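N-acetylneuraminate lyase (Fusobacterium nucleatum subsp. nucleatum ATCC 25586, PDB 5ZKA) is a lyase of the dihydrodipicolinate synthetase family, an enzyme group built on the TIM-barrel fold. Local coordinates at residues S118-F123 and F154-N159; G55-G60 and I91-S96; I199-D204 and D216-S221; Y114-A119 and Y146-S151; M160-F165 and E188-A193. All coordinates share one frame; numbering follows the deposited sequence.

How the contacts relate
From the N terminus, contact 2 comes first: residues 91-96 close a loop onto 55-60 and pair the strands that precede and follow helix 70-84. Contacts 4 and 1 overlap and cross, both starting from strand 117-120 and sharing Ser118 and Ala119. Contact 4 returns at strand 147-150, contact 1 slightly later at helix 153-156. Contact 5 follows in series and packs helix 162-169 against helix 184-193. Contact 3 comes last, closing the short loop from 199-204 to 216-221. Contacts 2, 3 and 4 pair barrel strands; contact 1 sits at the end of one of them, and contact 5 lies outside, joined to contact 3 by the Arg191-Asp216 salt bridge.

Contact 1: S118-F123 and F154-N159; sequences SAVTPF and FLTGVN
Thr121 and Thr156 cross at about a right angle where the end of strand 117-120 of the TIM barrel meets the end of the short helix 153-156. In both, OG1 stands in the crowded position between the backbone N and the carbonyl carbon (chi1 57° and 65°), so that Thr121 OG1 comes to 3.6 Å from Thr156 OG1. A water joins the two hydroxyls, 2.6 Å from Thr121 OG1 and 2.8 Å from Thr156 OG1. Val158 N also donates to Thr156 OG1 at 3.1 Å, forming an ST turn over Gly157, where positive phi takes the chain out of the helix, and Ile152 O is another partner. The turn brings Val158 tip to tip with Thr121, its CB 3.7 Å from Thr121 OG1 and both methyls close to the same oxygen. On its other branch, Thr156 slides past Val120 in the opposite direction, Thr156 CG2 lying 3.7 Å from Val120 CG2. Phe123 adds its CB, 3.9 Å from Thr156 CB, while its ring leads away and takes Thr121 O in plane at its edge. Helix 129-143 adds Ile132 on Val158 and Tyr136 on Thr121. The direct contacts are mostly van der Waals; polar coupling of the threonines runs through the shared water, and Thr156 OG1 is probably positioned mainly from its own side.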
# COMPACT_ATOMS: atom_id res chain seq x y z
N SER A 118 -0.66 -20.01 -14.73
CA SER A 118 -1.32 -19.10 -13.80
C SER A 118 -2.81 -19.20 -14.05
O SER A 118 -3.25 -19.63 -15.12
CB SER A 118 -0.82 -17.66 -13.97
OG SER A 118 -1.18 -16.86 -12.87
N ALA A 119 -3.61 -18.82 -13.06
CA ALA A 119 -5.06 -18.88 -13.25
C ALA A 119 -5.72 -17.86 -12.35
O ALA A 119 -5.54 -17.90 -11.13
CB ALA A 119 -5.60 -20.28 -12.97
N VAL A 120 -6.50 -16.95 -12.95
CA VAL A 120 -7.26 -16.00 -12.15
C VAL A 120 -8.26 -16.75 -11.26
O VAL A 120 -8.73 -17.84 -11.61
CB VAL A 120 -7.97 -14.98 -13.06
CG1 VAL A 120 -8.93 -15.70 -14.01
CG2 VAL A 120 -8.70 -13.91 -12.23
N THR A 121 -8.56 -16.19 -10.10
CA THR A 121 -9.62 -16.78 -9.29
C THR A 121 -10.91 -16.83 -10.10
O THR A 121 -11.23 -15.88 -10.83
CB THR A 121 -9.84 -15.97 -8.00
OG1 THR A 121 -10.14 -14.61 -8.33
CG2 THR A 121 -8.59 -16.01 -7.12
N PRO A 122 -11.66 -17.94 -10.05
CA PRO A 122 -12.92 -17.98 -10.80
C PRO A 122 -13.85 -16.88 -10.29
O PRO A 122 -13.88 -16.59 -9.09
CB PRO A 122 -13.47 -19.38 -10.52
CG PRO A 122 -12.81 -19.80 -9.27
CD PRO A 122 -11.46 -19.15 -9.24
N PHE A 123 -14.57 -16.24 -11.20
CA PHE A 123 -15.27 -15.00 -10.90
C PHE A 123 -16.66 -15.06 -11.53
O PHE A 123 -17.08 -16.09 -12.07
CB PHE A 123 -14.44 -13.80 -11.37
CG PHE A 123 -14.08 -13.83 -12.83
CD1 PHE A 123 -12.93 -14.47 -13.27
CD2 PHE A 123 -14.89 -13.21 -13.77
CE1 PHE A 123 -12.60 -14.51 -14.62
CE2 PHE A 123 -14.56 -13.23 -15.12
CZ PHE A 123 -13.42 -13.89 -15.54
N PHE A 154 -9.69 -6.18 -7.52
CA PHE A 154 -10.32 -5.01 -8.13
C PHE A 154 -11.21 -5.40 -9.30
O PHE A 154 -12.22 -4.73 -9.56
CB PHE A 154 -9.26 -4.02 -8.59
CG PHE A 154 -9.83 -2.78 -9.23
CD1 PHE A 154 -10.71 -1.96 -8.53
CD2 PHE A 154 -9.51 -2.45 -10.54
CE1 PHE A 154 -11.24 -0.82 -9.11
CE2 PHE A 154 -10.04 -1.32 -11.14
CZ PHE A 154 -10.91 -0.50 -10.42
N LEU A 155 -10.87 -6.47 -10.02
CA LEU A 155 -11.66 -6.94 -11.16
C LEU A 155 -12.59 -8.09 -10.81
O LEU A 155 -13.72 -8.14 -11.32
CB LEU A 155 -10.74 -7.36 -12.31
CG LEU A 155 -9.84 -6.28 -12.92
CD1 LEU A 155 -9.17 -6.82 -14.18
CD2 LEU A 155 -10.62 -5.00 -13.20
N THR A 156 -12.17 -9.02 -9.94
CA THR A 156 -12.98 -10.20 -9.63
C THR A 156 -13.86 -10.01 -8.40
O THR A 156 -14.86 -10.74 -8.25
CB THR A 156 -12.11 -11.43 -9.38
OG1 THR A 156 -11.32 -11.22 -8.20
CG2 THR A 156 -11.20 -11.73 -10.56
N GLY A 157 -13.50 -9.10 -7.50
CA GLY A 157 -14.18 -9.01 -6.22
C GLY A 157 -13.85 -10.11 -5.24
O GLY A 157 -14.52 -10.21 -4.21
N VAL A 158 -12.85 -10.94 -5.52
CA VAL A 158 -12.51 -12.09 -4.68
C VAL A 158 -11.36 -11.68 -3.76
O VAL A 158 -10.24 -11.46 -4.23
CB VAL A 158 -12.13 -13.32 -5.52
CG1 VAL A 158 -11.54 -14.41 -4.63
CG2 VAL A 158 -13.35 -13.85 -6.29
N ASN A 159 -11.64 -11.58 -2.46
CA ASN A 159 -10.66 -11.16 -1.47
C ASN A 159 -10.22 -12.37 -0.65
O ASN A 159 -11.03 -12.95 0.08
CB ASN A 159 -11.24 -10.07 -0.56
CG ASN A 159 -11.41 -8.75 -1.30
OD1 ASN A 159 -12.53 -8.32 -1.59
ND2 ASN A 159 -10.29 -8.10 -1.62
O HOH W 1 -8.95 -12.55 -7.41

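Contact 2: G55-G60 and I91-S96; sequences GLYVGG and IAQVGS
Tyr57 lays its ring obliquely across Ile91 and Gln93, with Tyr57 CE1 3.7 Å from Ile91 CG2 and Tyr57 OH 3.2 Å from Gln93 CG. The contact closes a beta-alpha-beta unit of the TIM barrel, in which helix 70-84 carries the chain from strand 55-58 to its parallel neighbour 89-93. CG of Tyr57 is anti to the backbone N, which stretches the ring along the inner face of the sheet until its hydroxyl reaches Ser118 OG, a hydrogen bond to the strand beyond. Val58 and Ala92 point the other way, onto Phe77 of the covering helix. Between the strands the ladder is straight: Ile91 N donates to Leu56 O at 3.0 Å, Val58 N to Ile91 O at 2.8 Å and Gln93 N to Val58 O at 2.8 Å, each nearly along the C=O axis. Beyond the last rung, Gly59 turns with positive phi (89°), which brings its carbonyl to the Gln93 side chain. The glutamine chain bends at chi2 (-74°), and both ends of its amide are used. OE1 takes the backbone N of Gly95 and of Val120, while NE2, with its acceptor close to the amide plane, donates to Gly59 O at 2.8 Å.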
# COMPACT_ATOMS: atom_id res chain seq x y z
N GLY A 55 10.86 -12.23 -18.21
CA GLY A 55 9.84 -13.21 -18.53
C GLY A 55 8.67 -12.56 -19.24
O GLY A 55 8.57 -11.33 -19.30
N LEU A 56 7.81 -13.41 -19.80
CA LEU A 56 6.55 -12.98 -20.39
C LEU A 56 5.41 -13.70 -19.71
O LEU A 56 5.48 -14.92 -19.50
CB LEU A 56 6.52 -13.25 -21.90
CG LEU A 56 7.52 -12.46 -22.75
CD1 LEU A 56 7.47 -12.92 -24.20
CD2 LEU A 56 7.26 -10.96 -22.65
N TYR A 57 4.38 -12.94 -19.34
CA TYR A 57 3.14 -13.47 -18.78
C TYR A 57 2.10 -13.46 -19.90
O TYR A 57 1.63 -12.39 -20.30
CB TYR A 57 2.70 -12.62 -17.60
CG TYR A 57 1.57 -13.16 -16.79
CD1 TYR A 57 1.79 -14.10 -15.79
CD2 TYR A 57 0.27 -12.69 -16.98
CE1 TYR A 57 0.73 -14.57 -15.01
CE2 TYR A 57 -0.78 -13.15 -16.22
CZ TYR A 57 -0.54 -14.09 -15.24
OH TYR A 57 -1.59 -14.54 -14.47
N VAL A 58 1.78 -14.63 -20.43
CA VAL A 58 1.00 -14.75 -21.66
C VAL A 58 -0.43 -15.14 -21.29
O VAL A 58 -0.65 -16.07 -20.50
CB VAL A 58 1.61 -15.78 -22.62
CG1 VAL A 58 0.84 -15.79 -23.93
CG2 VAL A 58 3.10 -15.44 -22.87
N GLY A 59 -1.40 -14.42 -21.86
CA GLY A 59 -2.80 -14.74 -21.65
C GLY A 59 -3.43 -14.08 -20.45
O GLY A 59 -4.47 -14.55 -19.98
N GLY A 60 -2.82 -13.01 -19.92
CA GLY A 60 -3.39 -12.30 -18.79
C GLY A 60 -4.44 -11.28 -19.20
O GLY A 60 -4.83 -11.16 -20.37
N ILE A 91 5.10 -17.71 -18.42
CA ILE A 91 3.96 -18.16 -17.62
C ILE A 91 2.72 -18.08 -18.50
O ILE A 91 2.52 -17.07 -19.18
CB ILE A 91 3.78 -17.32 -16.35
CG1 ILE A 91 5.01 -17.39 -15.44
CG2 ILE A 91 2.49 -17.76 -15.57
CD1 ILE A 91 5.01 -16.28 -14.35
N ALA A 92 1.90 -19.12 -18.49
CA ALA A 92 0.68 -19.15 -19.27
C ALA A 92 -0.51 -19.02 -18.33
O ALA A 92 -0.74 -19.91 -17.50
CB ALA A 92 0.58 -20.44 -20.10
N GLN A 93 -1.26 -17.93 -18.47
CA GLN A 93 -2.49 -17.74 -17.70
C GLN A 93 -3.63 -18.48 -18.40
O GLN A 93 -3.98 -18.15 -19.53
CB GLN A 93 -2.80 -16.25 -17.57
CG GLN A 93 -3.73 -15.88 -16.40
CD GLN A 93 -5.16 -16.26 -16.66
OE1 GLN A 93 -5.85 -16.76 -15.77
NE2 GLN A 93 -5.63 -16.04 -17.87
N VAL A 94 -4.21 -19.49 -17.73
CA VAL A 94 -5.23 -20.34 -18.33
C VAL A 94 -6.55 -20.30 -17.57
O VAL A 94 -7.48 -21.03 -17.92
CB VAL A 94 -4.74 -21.80 -18.46
CG1 VAL A 94 -3.49 -21.86 -19.35
CG2 VAL A 94 -4.47 -22.40 -17.10
N GLY A 95 -6.67 -19.44 -16.55
CA GLY A 95 -7.88 -19.42 -15.75
C GLY A 95 -9.08 -18.87 -16.50
O GLY A 95 -8.96 -18.19 -17.52
N SER A 96 -10.27 -19.15 -15.96
CA SER A 96 -11.52 -18.88 -16.66
C SER A 96 -12.67 -19.20 -15.72
O SER A 96 -12.50 -19.95 -14.74
CB SER A 96 -11.61 -19.71 -17.94
OG SER A 96 -12.94 -19.81 -18.42

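Contact 3: I199-D204 and D216-S221; sequences IFAGFD and DGAIGS. With EDO (1,2-ethanediol), chain E.
Asp216 grips Ile199 by both its backbone and its side chain. Asp216 N donates to Ile199 O at 2.7 Å, in the carbonyl plane, while Ile199 N returns a bond to Asp216 OD2 at 2.9 Å, using the anti lone pair of that oxygen. The same OD2 forms a salt bridge with Arg191, which would favour a charged carboxylate here. Further along, the parallel pairing is short. Ala201 N reaches Gly217 O at 3.0 Å from 29° above the carbonyl plane, whereas Ile219 N meets Ala201 O at 2.9 Å nearly along the C=O axis. Phe200 turns its ring edge to the peptide between Gly217 and Ala218, with Ala218 N in the ring plane; Gly217, lacking a side chain, permits this close approach. Phe200 CB also touches the tip of Ile219, 3.7 Å from CD1. At the far end, Asp204 OD1 lies 3.2 Å from Gly220 CA. A water donates to that OD1 and accepts from Ser221 N, and OD2 bonds to Thr222 OG1. Asp204 N donates to O1 of a bound 1,2-ethanediol at 3.2 Å, probably a component of the crystallisation solution. Helix 207-212 connects the two strands in a beta-alpha-beta unit of the TIM barrel and covers Ala201 and Ala218. Phe200 bonds through its backbone to Val177 and Phe179, beside strand 174-176, while Asp216 and Ala218 bond to Gly20 on strand 20-24, so the pair completes the ring of strands.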
# COMPACT_ATOMS: atom_id res chain seq x y z
N ILE A 199 6.34 -14.45 -4.83
CA ILE A 199 5.34 -13.40 -4.85
C ILE A 199 5.72 -12.40 -5.93
O ILE A 199 6.81 -11.83 -5.88
CB ILE A 199 5.22 -12.69 -3.50
CG1 ILE A 199 4.97 -13.69 -2.38
CG2 ILE A 199 4.12 -11.63 -3.58
CD1 ILE A 199 5.05 -13.05 -1.00
N PHE A 200 4.81 -12.18 -6.87
CA PHE A 200 4.99 -11.21 -7.94
C PHE A 200 4.07 -10.02 -7.73
O PHE A 200 2.86 -10.18 -7.62
CB PHE A 200 4.70 -11.85 -9.30
CG PHE A 200 5.68 -12.90 -9.67
CD1 PHE A 200 6.94 -12.55 -10.15
CD2 PHE A 200 5.38 -14.24 -9.49
CE1 PHE A 200 7.86 -13.53 -10.48
CE2 PHE A 200 6.30 -15.21 -9.82
CZ PHE A 200 7.54 -14.85 -10.31
N ALA A 201 4.64 -8.82 -7.74
CA ALA A 201 3.82 -7.62 -7.65
C ALA A 201 3.06 -7.40 -8.95
O ALA A 201 3.63 -7.49 -10.03
CB ALA A 201 4.70 -6.40 -7.34
N GLY A 202 1.77 -7.05 -8.83
CA GLY A 202 0.95 -6.82 -10.00
C GLY A 202 0.61 -5.37 -10.28
O GLY A 202 -0.10 -5.07 -11.24
N PHE A 203 1.14 -4.46 -9.46
CA PHE A 203 0.80 -3.04 -9.49
C PHE A 203 2.07 -2.26 -9.83
O PHE A 203 2.88 -1.97 -8.94
CB PHE A 203 0.21 -2.63 -8.14
CG PHE A 203 0.78 -3.42 -6.98
CD1 PHE A 203 2.14 -3.40 -6.70
CD2 PHE A 203 -0.04 -4.21 -6.18
CE1 PHE A 203 2.67 -4.12 -5.66
CE2 PHE A 203 0.50 -4.94 -5.12
CZ PHE A 203 1.86 -4.89 -4.87
N ASP A 204 2.25 -1.92 -11.12
CA ASP A 204 3.51 -1.35 -11.59
C ASP A 204 3.83 -0.05 -10.89
O ASP A 204 5.00 0.29 -10.70
CB ASP A 204 3.44 -1.05 -13.09
CG ASP A 204 3.11 -2.28 -13.93
OD1 ASP A 204 2.65 -3.29 -13.35
OD2 ASP A 204 3.30 -2.21 -15.16
N ASP A 216 9.42 -11.35 -5.27
CA ASP A 216 10.41 -12.02 -6.11
C ASP A 216 10.44 -11.48 -7.52
O ASP A 216 11.29 -11.89 -8.32
CB ASP A 216 10.13 -13.52 -6.11
CG ASP A 216 10.17 -14.10 -4.72
OD1 ASP A 216 11.28 -14.35 -4.22
OD2 ASP A 216 9.09 -14.27 -4.10
N GLY A 217 9.54 -10.56 -7.83
CA GLY A 217 9.47 -9.99 -9.16
C GLY A 217 8.18 -9.23 -9.32
O GLY A 217 7.53 -8.87 -8.33
N ALA A 218 7.81 -8.99 -10.57
CA ALA A 218 6.63 -8.21 -10.88
C ALA A 218 6.12 -8.61 -12.25
O ALA A 218 6.90 -8.99 -13.12
CB ALA A 218 6.93 -6.70 -10.85
N ILE A 219 4.80 -8.54 -12.42
CA ILE A 219 4.13 -8.83 -13.68
C ILE A 219 3.25 -7.63 -13.99
O ILE A 219 2.39 -7.27 -13.18
CB ILE A 219 3.30 -10.12 -13.58
CG1 ILE A 219 4.21 -11.30 -13.26
CG2 ILE A 219 2.50 -10.38 -14.85
CD1 ILE A 219 3.44 -12.53 -12.68
N GLY A 220 3.49 -6.97 -15.13
CA GLY A 220 2.80 -5.71 -15.38
C GLY A 220 2.63 -5.37 -16.85
O GLY A 220 3.45 -5.76 -17.69
N SER A 221 1.58 -4.61 -17.14
CA SER A 221 1.34 -4.16 -18.52
C SER A 221 2.31 -3.08 -18.95
O SER A 221 2.65 -2.99 -20.14
CB SER A 221 -0.08 -3.63 -18.65
OG SER A 221 -0.31 -2.58 -17.72
C1 EDO E . -0.18 -0.38 -14.15
O1 EDO E . -0.24 -1.11 -12.95
C2 EDO E . -1.45 0.44 -14.32
O2 EDO E . -2.54 -0.43 -14.45
O HOH W 2 -0.13 -4.18 -14.71

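Contact 4: Y114-A119 and Y146-S151; sequences YKCLSA and YMIIYS
Ile148 O lies at the tight centre of this parallel pairing. Ser118 OG, anti to its backbone N, donates to it at 2.8 Å from 41° above the carbonyl plane, and Ala119 N adds a weak bond at 3.3 Å. Just before this, Leu117 N reaches Tyr146 O at 2.8 Å and Ile148 N reaches Leu117 O at 2.9 Å. On the inner face, Cys116 SG presses against Ile148 CD1 at 3.6 Å. On the outer face, Met147 curls at chi2 (66°) and chi3 (64°), so that its SD sits 3.9 Å from Ala119 CB and its CE nears Leu117 CB. Toward the C-terminal ends the strands spread, and Tyr150 N reaches Ala119 O at 3.2 Å, well above the carbonyl plane. The other end is the solvent side: Lys115 and Tyr146 are exposed, the lysine tail leads away, and the tyrosine offers its ring edge to Lys115 O, 3.5 Å from CD2. Together the strands and helix 129-143 form a beta-alpha-beta unit of the TIM barrel. Helix 129-143 covers Met147 through Ile139 and Val140, strand 89-93 pairs with 117-120, and strand 174-176 continues the sheet beyond 147-150.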
# COMPACT_ATOMS: atom_id res chain seq x y z
N TYR A 114 5.25 -24.85 -22.12
CA TYR A 114 5.20 -23.93 -21.00
C TYR A 114 5.41 -24.69 -19.70
O TYR A 114 4.86 -25.77 -19.49
CB TYR A 114 3.86 -23.19 -20.94
CG TYR A 114 3.65 -22.12 -21.99
CD1 TYR A 114 3.26 -22.45 -23.29
CD2 TYR A 114 3.82 -20.77 -21.68
CE1 TYR A 114 3.05 -21.48 -24.25
CE2 TYR A 114 3.61 -19.78 -22.63
CZ TYR A 114 3.23 -20.14 -23.92
OH TYR A 114 3.01 -19.17 -24.87
N LYS A 115 6.24 -24.12 -18.82
CA LYS A 115 6.67 -24.81 -17.61
C LYS A 115 6.05 -24.20 -16.36
O LYS A 115 6.42 -24.56 -15.25
CB LYS A 115 8.20 -24.79 -17.50
CG LYS A 115 8.89 -25.78 -18.43
CD LYS A 115 8.32 -27.18 -18.23
CE LYS A 115 8.95 -28.20 -19.17
NZ LYS A 115 10.39 -28.43 -18.87
N CYS A 116 5.10 -23.28 -16.54
CA CYS A 116 4.41 -22.71 -15.40
C CYS A 116 3.10 -22.13 -15.89
O CYS A 116 3.06 -21.47 -16.94
CB CYS A 116 5.26 -21.63 -14.71
SG CYS A 116 4.52 -21.06 -13.16
N LEU A 117 2.03 -22.38 -15.13
CA LEU A 117 0.70 -21.87 -15.39
C LEU A 117 0.36 -20.78 -14.39
O LEU A 117 0.98 -20.66 -13.34
CB LEU A 117 -0.36 -22.98 -15.28
CG LEU A 117 -0.19 -24.26 -16.09
CD1 LEU A 117 -1.38 -25.20 -15.83
CD2 LEU A 117 -0.08 -23.93 -17.55
N SER A 118 -0.66 -20.01 -14.73
CA SER A 118 -1.32 -19.10 -13.80
C SER A 118 -2.81 -19.20 -14.05
O SER A 118 -3.25 -19.63 -15.12
CB SER A 118 -0.82 -17.66 -13.97
OG SER A 118 -1.18 -16.86 -12.87
N ALA A 119 -3.61 -18.82 -13.06
CA ALA A 119 -5.06 -18.88 -13.25
C ALA A 119 -5.72 -17.86 -12.35
O ALA A 119 -5.54 -17.90 -11.13
CB ALA A 119 -5.60 -20.28 -12.97
N TYR A 146 3.16 -26.49 -12.82
CA TYR A 146 3.21 -25.57 -11.69
C TYR A 146 2.18 -24.46 -11.87
O TYR A 146 1.75 -24.15 -12.98
CB TYR A 146 4.60 -24.94 -11.54
CG TYR A 146 5.68 -25.95 -11.25
CD1 TYR A 146 5.63 -26.75 -10.12
CD2 TYR A 146 6.76 -26.10 -12.11
CE1 TYR A 146 6.61 -27.67 -9.85
CE2 TYR A 146 7.76 -27.03 -11.84
CZ TYR A 146 7.68 -27.81 -10.71
OH TYR A 146 8.66 -28.73 -10.45
N MET A 147 1.80 -23.85 -10.75
CA MET A 147 0.68 -22.91 -10.74
C MET A 147 1.02 -21.67 -9.93
O MET A 147 1.53 -21.78 -8.82
CB MET A 147 -0.58 -23.57 -10.15
CG MET A 147 -1.73 -22.60 -9.90
SD MET A 147 -2.43 -21.89 -11.41
CE MET A 147 -3.09 -23.37 -12.21
N ILE A 148 0.73 -20.51 -10.50
CA ILE A 148 0.79 -19.24 -9.78
C ILE A 148 -0.64 -18.73 -9.65
O ILE A 148 -1.34 -18.57 -10.65
CB ILE A 148 1.70 -18.23 -10.50
CG1 ILE A 148 3.17 -18.63 -10.34
CG2 ILE A 148 1.54 -16.85 -9.93
CD1 ILE A 148 4.05 -17.97 -11.36
N ILE A 149 -1.09 -18.54 -8.40
CA ILE A 149 -2.39 -17.92 -8.16
C ILE A 149 -2.39 -16.51 -8.71
O ILE A 149 -1.50 -15.71 -8.40
CB ILE A 149 -2.68 -17.87 -6.65
CG1 ILE A 149 -2.51 -19.23 -5.99
CG2 ILE A 149 -4.04 -17.23 -6.38
CD1 ILE A 149 -2.41 -19.12 -4.47
N TYR A 150 -3.42 -16.17 -9.50
CA TYR A 150 -3.61 -14.80 -10.00
C TYR A 150 -4.72 -14.17 -9.17
O TYR A 150 -5.90 -14.48 -9.35
CB TYR A 150 -3.95 -14.79 -11.50
CG TYR A 150 -4.14 -13.40 -12.12
CD1 TYR A 150 -3.77 -12.24 -11.45
CD2 TYR A 150 -4.71 -13.27 -13.39
CE1 TYR A 150 -3.95 -10.98 -12.02
CE2 TYR A 150 -4.90 -12.01 -13.97
CZ TYR A 150 -4.51 -10.87 -13.28
OH TYR A 150 -4.70 -9.63 -13.86
N SER A 151 -4.34 -13.26 -8.27
CA SER A 151 -5.27 -12.62 -7.34
C SER A 151 -5.46 -11.16 -7.75
O SER A 151 -4.54 -10.35 -7.62
CB SER A 151 -4.76 -12.70 -5.90
OG SER A 151 -5.62 -11.97 -5.05

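Contact 5: M160-F165 and E188-A193; sequences MSLSQF and ERVRKA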
# COMPACT_ATOMS: atom_id res chain seq x y z
N MET A 160 -8.94 -12.72 -0.76
CA MET A 160 -8.41 -13.95 -0.19
C MET A 160 -7.68 -13.65 1.12
O MET A 160 -6.84 -12.74 1.17
CB MET A 160 -7.45 -14.63 -1.18
CG MET A 160 -7.03 -16.02 -0.78
SD MET A 160 -7.12 -17.13 -2.21
CE MET A 160 -8.86 -17.03 -2.59
N SER A 161 -8.00 -14.41 2.16
CA SER A 161 -7.42 -14.25 3.48
C SER A 161 -6.06 -14.94 3.58
O SER A 161 -5.69 -15.77 2.75
CB SER A 161 -8.36 -14.83 4.54
OG SER A 161 -8.05 -16.19 4.80
N LEU A 162 -5.32 -14.60 4.64
CA LEU A 162 -4.01 -15.20 4.85
C LEU A 162 -4.11 -16.71 5.07
O LEU A 162 -3.32 -17.47 4.51
CB LEU A 162 -3.31 -14.52 6.03
CG LEU A 162 -1.91 -14.99 6.41
CD1 LEU A 162 -0.92 -14.78 5.27
CD2 LEU A 162 -1.47 -14.24 7.66
N SER A 163 -5.10 -17.16 5.85
CA SER A 163 -5.26 -18.60 6.06
C SER A 163 -5.71 -19.30 4.78
O SER A 163 -5.41 -20.48 4.58
CB SER A 163 -6.27 -18.86 7.17
OG SER A 163 -7.52 -18.26 6.87
N GLN A 164 -6.45 -18.60 3.92
CA GLN A 164 -6.85 -19.19 2.65
C GLN A 164 -5.64 -19.37 1.73
O GLN A 164 -5.49 -20.41 1.08
CB GLN A 164 -7.93 -18.33 2.01
CG GLN A 164 -9.24 -18.39 2.81
CD GLN A 164 -10.32 -17.46 2.28
OE1 GLN A 164 -10.03 -16.47 1.62
NE2 GLN A 164 -11.57 -17.81 2.56
N PHE A 165 -4.74 -18.37 1.67
CA PHE A 165 -3.49 -18.57 0.93
C PHE A 165 -2.73 -19.78 1.48
O PHE A 165 -2.18 -20.57 0.72
CB PHE A 165 -2.60 -17.32 1.00
CG PHE A 165 -2.93 -16.28 -0.03
CD1 PHE A 165 -2.75 -16.52 -1.38
CD2 PHE A 165 -3.42 -15.04 0.37
CE1 PHE A 165 -3.05 -15.55 -2.33
CE2 PHE A 165 -3.72 -14.06 -0.57
CZ PHE A 165 -3.54 -14.32 -1.93
N GLU A 188 2.94 -8.08 3.26
CA GLU A 188 3.99 -8.44 4.22
C GLU A 188 3.66 -9.73 4.96
O GLU A 188 4.56 -10.53 5.25
CB GLU A 188 4.21 -7.27 5.19
CG GLU A 188 5.24 -7.52 6.30
CD GLU A 188 4.69 -8.37 7.45
OE1 GLU A 188 3.48 -8.23 7.76
OE2 GLU A 188 5.44 -9.18 8.03
N ARG A 189 2.38 -9.95 5.30
CA ARG A 189 2.01 -11.17 6.03
C ARG A 189 2.19 -12.41 5.17
O ARG A 189 2.64 -13.45 5.66
CB ARG A 189 0.56 -11.07 6.52
CG ARG A 189 0.30 -10.04 7.63
CD ARG A 189 0.76 -10.56 9.00
NE ARG A 189 2.18 -10.29 9.21
CZ ARG A 189 2.90 -10.87 10.16
NH1 ARG A 189 2.34 -11.74 10.99
NH2 ARG A 189 4.19 -10.58 10.28
N VAL A 190 1.84 -12.32 3.89
CA VAL A 190 2.04 -13.45 2.97
C VAL A 190 3.53 -13.73 2.79
O VAL A 190 3.96 -14.88 2.82
CB VAL A 190 1.34 -13.17 1.63
CG1 VAL A 190 1.69 -14.25 0.61
CG2 VAL A 190 -0.17 -13.10 1.83
N ARG A 191 4.33 -12.66 2.64
CA ARG A 191 5.78 -12.84 2.51
C ARG A 191 6.37 -13.54 3.72
O ARG A 191 7.21 -14.43 3.59
CB ARG A 191 6.47 -11.48 2.30
CG ARG A 191 8.00 -11.53 2.37
CD ARG A 191 8.65 -12.09 1.09
NE ARG A 191 8.30 -13.50 0.88
CZ ARG A 191 8.38 -14.12 -0.30
NH1 ARG A 191 8.81 -13.46 -1.37
NH2 ARG A 191 8.01 -15.41 -0.40
N LYS A 192 5.93 -13.15 4.93
CA LYS A 192 6.48 -13.77 6.13
C LYS A 192 6.00 -15.20 6.30
O LYS A 192 6.77 -16.07 6.71
CB LYS A 192 6.11 -12.96 7.38
CG LYS A 192 6.87 -13.44 8.62
CD LYS A 192 6.00 -13.50 9.85
CE LYS A 192 6.57 -14.47 10.88
NZ LYS A 192 8.04 -14.36 11.03
N ALA A 193 4.73 -15.46 5.99
CA ALA A 193 4.17 -16.78 6.25
C ALA A 193 4.65 -17.84 5.26
O ALA A 193 4.65 -19.03 5.59
CB ALA A 193 2.64 -16.72 6.20
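Two partners grip Glu188 OE1: Arg189 NE at 2.8 Å and a polar side chain of the neighbouring subunit. OE2 is held likewise, by Arg189 NH2 at 2.9 Å and a polar side chain of that subunit. This side-on salt bridge, formed through the syn lone pairs and close to the guanidinium plane, is internal to helix 184-193 and faces the neighbouring subunit. Beside it, helix 162-169 packs against helix 184-193 on the outside of the TIM barrel, through Leu162, Phe165, Val190 and the CB of Arg189. Bends at chi2 (-78°) and chi3 (85°) fold Arg189 back onto its glutamate, and its NH1 makes salt bridges to acidic groups of the other subunit. The arginine thus bridges its own glutamate and the neighbouring subunit, which should restrict its rotation. Leu162, with CG anti to its backbone N (chi1 -179°), reaches across: CD2 lies 3.9 Å from Arg189 CB, and CD1 lies 3.8 Å from Arg189 O and 3.9 Å from Val190 CG2. Phe165 crosses Val190 at about a right angle, its CD2 4.1 Å from Val190 CG2. Ser161, at the N-cap of helix 162-169, donates its backbone N to Gln164 OE1 at 2.9 Å, from above the carbonyl plane. Just ahead of it, Met160 covers one face of the Phe165 ring, CG 3.8 Å above the plane over its centre.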